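Side-chain contacts in dockerin type 1 (Clostridium thermocellum, PDB 4DH2), which binds two calcium ions and docks onto a cohesin module of a cellulosome anchoring protein, as the dockerin part of a probable glycoside hydrolase: residues Met24-Ile28 with Leu29-Ala33; Tyr59-Arg62 with Tyr63-Met67. All coordinates share one frame; numbering follows the deposited sequence.

Contact 1: Met24-Ile28 with Leu29-Ala33; sequences MKRYI and LRIIA
R26 O takes two amide hydrogens from the chain that turns back on it, at the C-terminal end of helix 18-28. I31 N donates at 2.8 Å through a distinctly bent bond (N-H...O 131°), close to the carbonyl plane; I32 N gives a longer bond of 3.3 Å to R26 O, arriving above that plane. Just before them, L29 N still reaches K25 O as in a regular helical turn. R30 leaves the helix with positive phi, and its N bonds Y27 O; with the I31 bond this closes the helix in a Schellman motif. With its CG anti to the carbonyl carbon, R26 runs out extended and crosses I31, its CG lying 4.0 Å from I31 CG2. I32 comes in beside it, reaching from R26 CB over to Y27: its CG1 sits between the backbone N and the carbonyl carbon (chi1 60°) and lies 3.6 Å from Y27 CA, while CD1 reaches Y27 CB at 4.0 Å. The Y27 ring itself stacks on F35 of the same chain. The A33 methyl covers one face of the R30 guanidinium. K25 and R26 carry their charges to the neighbouring cohesin chain, K25 to D94 and D96, R26 to Q98 and the F144 ring. The chemistry thus divides: backbone bonds and aliphatic carbons close the helix end, and the cationic tips serve the cohesin interface.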
# COMPACT_ATOMS: atom_id res chain seq x y z
N MET B 24 -3.81 -11.99 -11.57
CA MET B 24 -5.12 -12.54 -11.29
C MET B 24 -6.21 -11.72 -11.99
O MET B 24 -7.12 -12.27 -12.63
CB MET B 24 -5.36 -12.52 -9.78
CG MET B 24 -6.77 -12.87 -9.39
SD MET B 24 -7.12 -14.61 -9.59
CE MET B 24 -6.45 -15.13 -8.00
N LYS B 25 -6.14 -10.40 -11.84
CA LYS B 25 -7.09 -9.50 -12.51
C LYS B 25 -7.10 -9.69 -14.01
O LYS B 25 -8.19 -9.78 -14.64
CB LYS B 25 -6.82 -8.03 -12.17
CG LYS B 25 -7.43 -7.58 -10.84
CD LYS B 25 -7.46 -6.05 -10.77
CE LYS B 25 -7.94 -5.48 -9.41
NZ LYS B 25 -7.77 -3.94 -9.28
N ARG B 26 -5.91 -9.73 -14.62
CA ARG B 26 -5.84 -9.91 -16.07
C ARG B 26 -6.33 -11.27 -16.48
O ARG B 26 -6.95 -11.42 -17.51
CB ARG B 26 -4.40 -9.73 -16.55
CG ARG B 26 -3.98 -8.28 -16.41
CD ARG B 26 -2.52 -8.05 -16.86
NE ARG B 26 -2.20 -6.66 -16.58
CZ ARG B 26 -1.00 -6.12 -16.75
NH1 ARG B 26 -0.02 -6.86 -17.24
NH2 ARG B 26 -0.81 -4.85 -16.43
N TYR B 27 -6.07 -12.26 -15.65
CA TYR B 27 -6.52 -13.60 -15.97
C TYR B 27 -8.05 -13.69 -15.96
O TYR B 27 -8.63 -14.25 -16.89
CB TYR B 27 -5.89 -14.58 -15.00
CG TYR B 27 -6.39 -16.00 -15.06
CD1 TYR B 27 -5.64 -16.99 -15.66
CD2 TYR B 27 -7.58 -16.35 -14.44
CE1 TYR B 27 -6.07 -18.30 -15.69
CE2 TYR B 27 -8.03 -17.66 -14.48
CZ TYR B 27 -7.27 -18.64 -15.10
OH TYR B 27 -7.71 -19.96 -15.12
N ILE B 28 -8.68 -13.12 -14.94
CA ILE B 28 -10.16 -13.18 -14.85
C ILE B 28 -10.78 -12.36 -15.98
O ILE B 28 -11.84 -12.71 -16.49
CB ILE B 28 -10.66 -12.74 -13.48
CG1 ILE B 28 -10.19 -13.75 -12.42
CG2 ILE B 28 -12.19 -12.66 -13.45
CD1 ILE B 28 -10.25 -13.17 -11.04
N LEU B 29 -10.10 -11.30 -16.42
CA LEU B 29 -10.58 -10.50 -17.53
C LEU B 29 -10.31 -11.13 -18.87
O LEU B 29 -10.76 -10.64 -19.90
CB LEU B 29 -9.95 -9.11 -17.51
CG LEU B 29 -10.38 -8.23 -16.37
CD1 LEU B 29 -9.47 -7.00 -16.29
CD2 LEU B 29 -11.84 -7.80 -16.59
N ARG B 30 -9.54 -12.20 -18.85
CA ARG B 30 -9.07 -12.88 -20.04
C ARG B 30 -8.18 -11.95 -20.86
O ARG B 30 -8.02 -12.10 -22.07
CB ARG B 30 -10.27 -13.44 -20.86
CG ARG B 30 -9.90 -14.32 -22.01
CD ARG B 30 -8.85 -15.32 -21.66
NE ARG B 30 -8.43 -16.11 -22.82
CZ ARG B 30 -7.52 -15.72 -23.71
NH1 ARG B 30 -6.92 -14.52 -23.62
NH2 ARG B 30 -7.21 -16.54 -24.71
N ILE B 31 -7.55 -11.00 -20.17
CA ILE B 31 -6.49 -10.22 -20.81
C ILE B 31 -5.25 -11.09 -21.00
O ILE B 31 -4.47 -10.89 -21.94
CB ILE B 31 -6.20 -8.91 -20.02
CG1 ILE B 31 -7.28 -7.89 -20.40
CG2 ILE B 31 -4.80 -8.39 -20.37
CD1 ILE B 31 -7.43 -6.77 -19.50
N ILE B 32 -5.07 -12.07 -20.12
CA ILE B 32 -4.16 -13.18 -20.37
C ILE B 32 -4.96 -14.48 -20.31
O ILE B 32 -5.99 -14.57 -19.63
CB ILE B 32 -2.98 -13.26 -19.36
CG1 ILE B 32 -3.51 -13.43 -17.93
CG2 ILE B 32 -2.06 -12.03 -19.54
CD1 ILE B 32 -2.43 -13.53 -16.81
N ALA B 33 -4.48 -15.48 -21.03
CA ALA B 33 -5.22 -16.72 -21.19
C ALA B 33 -4.92 -17.63 -20.02
O ALA B 33 -5.77 -18.41 -19.60
CB ALA B 33 -4.83 -17.41 -22.47

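Contact 2: Tyr59-Arg62 with Tyr63-Met67; sequences YLKR and YLLHM. With SO4 (sulfate ion), chain K; SO4 (sulfate ion), chain J.
R62 and M67 meet across a Schellman motif that ends helix 54-64, where H66 takes positive phi and M67 N returns to R62 O at 2.8 Å, nearly in line with the carbonyl bond. Their side chains cross at an angle: R62 CB and M67 CB are 4.1 Å apart, and M67 SD lies 4.1 Å from R62 CG. R62 then stretches out, its CG to NE run fully extended, and presents the edge of its guanidinium to a sulfate ion, probably from the crystallisation liquor. Two nearly straight bonds hold the flat group against it, NE to O3 and NH2 to O2, each with a hydrogen angle of 172°. M67 bends at its last torsion (chi3 68°), and its methyl CE comes to 3.7 Å from O4 of this same sulfate, so the anion touches both residues. Y63 stands a turn after Y59, and its amide bonds Y59 O. Its CG is anti to the backbone N (chi1 178°), which sends the ring away from the preceding turn to stack on F71, while CB stays 3.4 Å from both Y59 O and L60 O. On another flank K61 and L65 run alongside each other, pointing the same way; beyond them K61 NZ forms a salt bridge with D79 of the cohesin chain, and H66 hydrogen-bonds E88 of that chain. The apolar touch between the pair is made by K61 CG, 3.8 Å from L65 CD1.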
# COMPACT_ATOMS: atom_id res chain seq x y z
N TYR B 59 -9.69 -11.87 -2.22
CA TYR B 59 -8.88 -12.42 -1.15
C TYR B 59 -7.46 -11.94 -1.30
O TYR B 59 -6.80 -11.63 -0.32
CB TYR B 59 -8.90 -13.95 -1.08
CG TYR B 59 -10.00 -14.48 -0.22
CD1 TYR B 59 -11.16 -14.99 -0.79
CD2 TYR B 59 -9.91 -14.44 1.16
CE1 TYR B 59 -12.19 -15.47 -0.00
CE2 TYR B 59 -10.93 -14.91 1.95
CZ TYR B 59 -12.06 -15.43 1.37
OH TYR B 59 -13.07 -15.90 2.18
N LEU B 60 -6.97 -11.89 -2.54
CA LEU B 60 -5.62 -11.37 -2.75
C LEU B 60 -5.53 -9.91 -2.27
O LEU B 60 -4.55 -9.53 -1.63
CB LEU B 60 -5.17 -11.44 -4.20
CG LEU B 60 -4.31 -12.61 -4.59
CD1 LEU B 60 -5.14 -13.87 -4.54
CD2 LEU B 60 -3.75 -12.40 -5.98
N LYS B 61 -6.55 -9.11 -2.59
CA LYS B 61 -6.59 -7.71 -2.18
C LYS B 61 -6.53 -7.65 -0.66
O LYS B 61 -5.72 -6.89 -0.10
CB LYS B 61 -7.85 -7.02 -2.69
CG LYS B 61 -8.06 -5.58 -2.22
CD LYS B 61 -9.43 -4.99 -2.58
CE LYS B 61 -9.49 -4.55 -4.05
NZ LYS B 61 -10.56 -3.52 -4.36
N ARG B 62 -7.37 -8.43 0.02
CA ARG B 62 -7.38 -8.48 1.50
C ARG B 62 -6.02 -8.86 2.09
O ARG B 62 -5.57 -8.31 3.12
CB ARG B 62 -8.46 -9.46 2.01
CG ARG B 62 -9.87 -8.96 1.83
CD ARG B 62 -10.86 -10.02 2.31
NE ARG B 62 -12.23 -9.62 2.09
CZ ARG B 62 -13.28 -10.44 2.23
NH1 ARG B 62 -13.09 -11.71 2.58
NH2 ARG B 62 -14.51 -9.99 2.02
N TYR B 63 -5.36 -9.82 1.46
CA TYR B 63 -4.06 -10.26 1.89
C TYR B 63 -3.06 -9.12 1.73
O TYR B 63 -2.28 -8.84 2.64
CB TYR B 63 -3.66 -11.47 1.06
CG TYR B 63 -2.28 -12.03 1.35
CD1 TYR B 63 -2.10 -13.02 2.31
CD2 TYR B 63 -1.18 -11.58 0.66
CE1 TYR B 63 -0.82 -13.54 2.57
CE2 TYR B 63 0.09 -12.09 0.91
CZ TYR B 63 0.26 -13.07 1.86
OH TYR B 63 1.53 -13.57 2.10
N LEU B 64 -3.10 -8.42 0.60
CA LEU B 64 -2.10 -7.40 0.34
C LEU B 64 -2.35 -6.16 1.22
O LEU B 64 -1.42 -5.38 1.45
CB LEU B 64 -2.04 -7.02 -1.14
CG LEU B 64 -1.52 -8.13 -2.05
CD1 LEU B 64 -1.62 -7.66 -3.49
CD2 LEU B 64 -0.08 -8.55 -1.68
N LEU B 65 -3.60 -5.99 1.66
CA LEU B 65 -3.97 -4.91 2.56
C LEU B 65 -3.75 -5.32 4.03
O LEU B 65 -4.06 -4.55 4.94
CB LEU B 65 -5.44 -4.53 2.35
CG LEU B 65 -5.78 -3.68 1.09
CD1 LEU B 65 -7.27 -3.54 0.90
CD2 LEU B 65 -5.12 -2.29 1.11
N HIS B 66 -3.23 -6.53 4.25
CA HIS B 66 -3.00 -7.10 5.59
C HIS B 66 -4.30 -7.24 6.41
O HIS B 66 -4.28 -7.20 7.65
CB HIS B 66 -1.97 -6.27 6.34
CG HIS B 66 -0.67 -6.15 5.62
ND1 HIS B 66 0.42 -5.49 6.14
CD2 HIS B 66 -0.28 -6.62 4.41
CE1 HIS B 66 1.43 -5.55 5.28
NE2 HIS B 66 1.02 -6.23 4.22
N MET B 67 -5.42 -7.37 5.72
CA MET B 67 -6.71 -7.68 6.37
C MET B 67 -6.79 -9.14 6.80
O MET B 67 -7.54 -9.49 7.71
CB MET B 67 -7.87 -7.34 5.45
CG MET B 67 -7.98 -5.86 5.17
SD MET B 67 -9.13 -5.48 3.85
CE MET B 67 -10.69 -5.94 4.60
S SO4 K . -13.85 -6.54 1.64
O1 SO4 K . -13.88 -5.09 1.41
O2 SO4 K . -14.98 -7.14 0.92
O3 SO4 K . -12.60 -7.08 1.12
O4 SO4 K . -13.94 -6.83 3.07
S SO4 J . -15.86 -17.53 0.62
O1 SO4 J . -15.68 -16.10 0.83
O2 SO4 J . -16.37 -17.71 -0.74
O3 SO4 J . -14.59 -18.24 0.82
O4 SO4 J . -16.81 -18.08 1.59

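Contact 1 comes first along the chain and closes helix 18-28; contact 2 closes helix 54-64, and both belong to the one dockerin domain. Their centres are 19 Å apart, yet the helices pack on each other, M24 CE of contact 1 lying 3.9 Å from L60 CD1 of contact 2. Each helix begins just before the final ligand of a calcium loop, D20 in one and D56 in the other, and each ends in a Schellman motif, giving two similar halves of the EF-hand type. Residues from both contacts reach the same cohesin chain, so the two helix ends contribute to one docking surface while the calcium loops sit at their opposite, N-terminal ends.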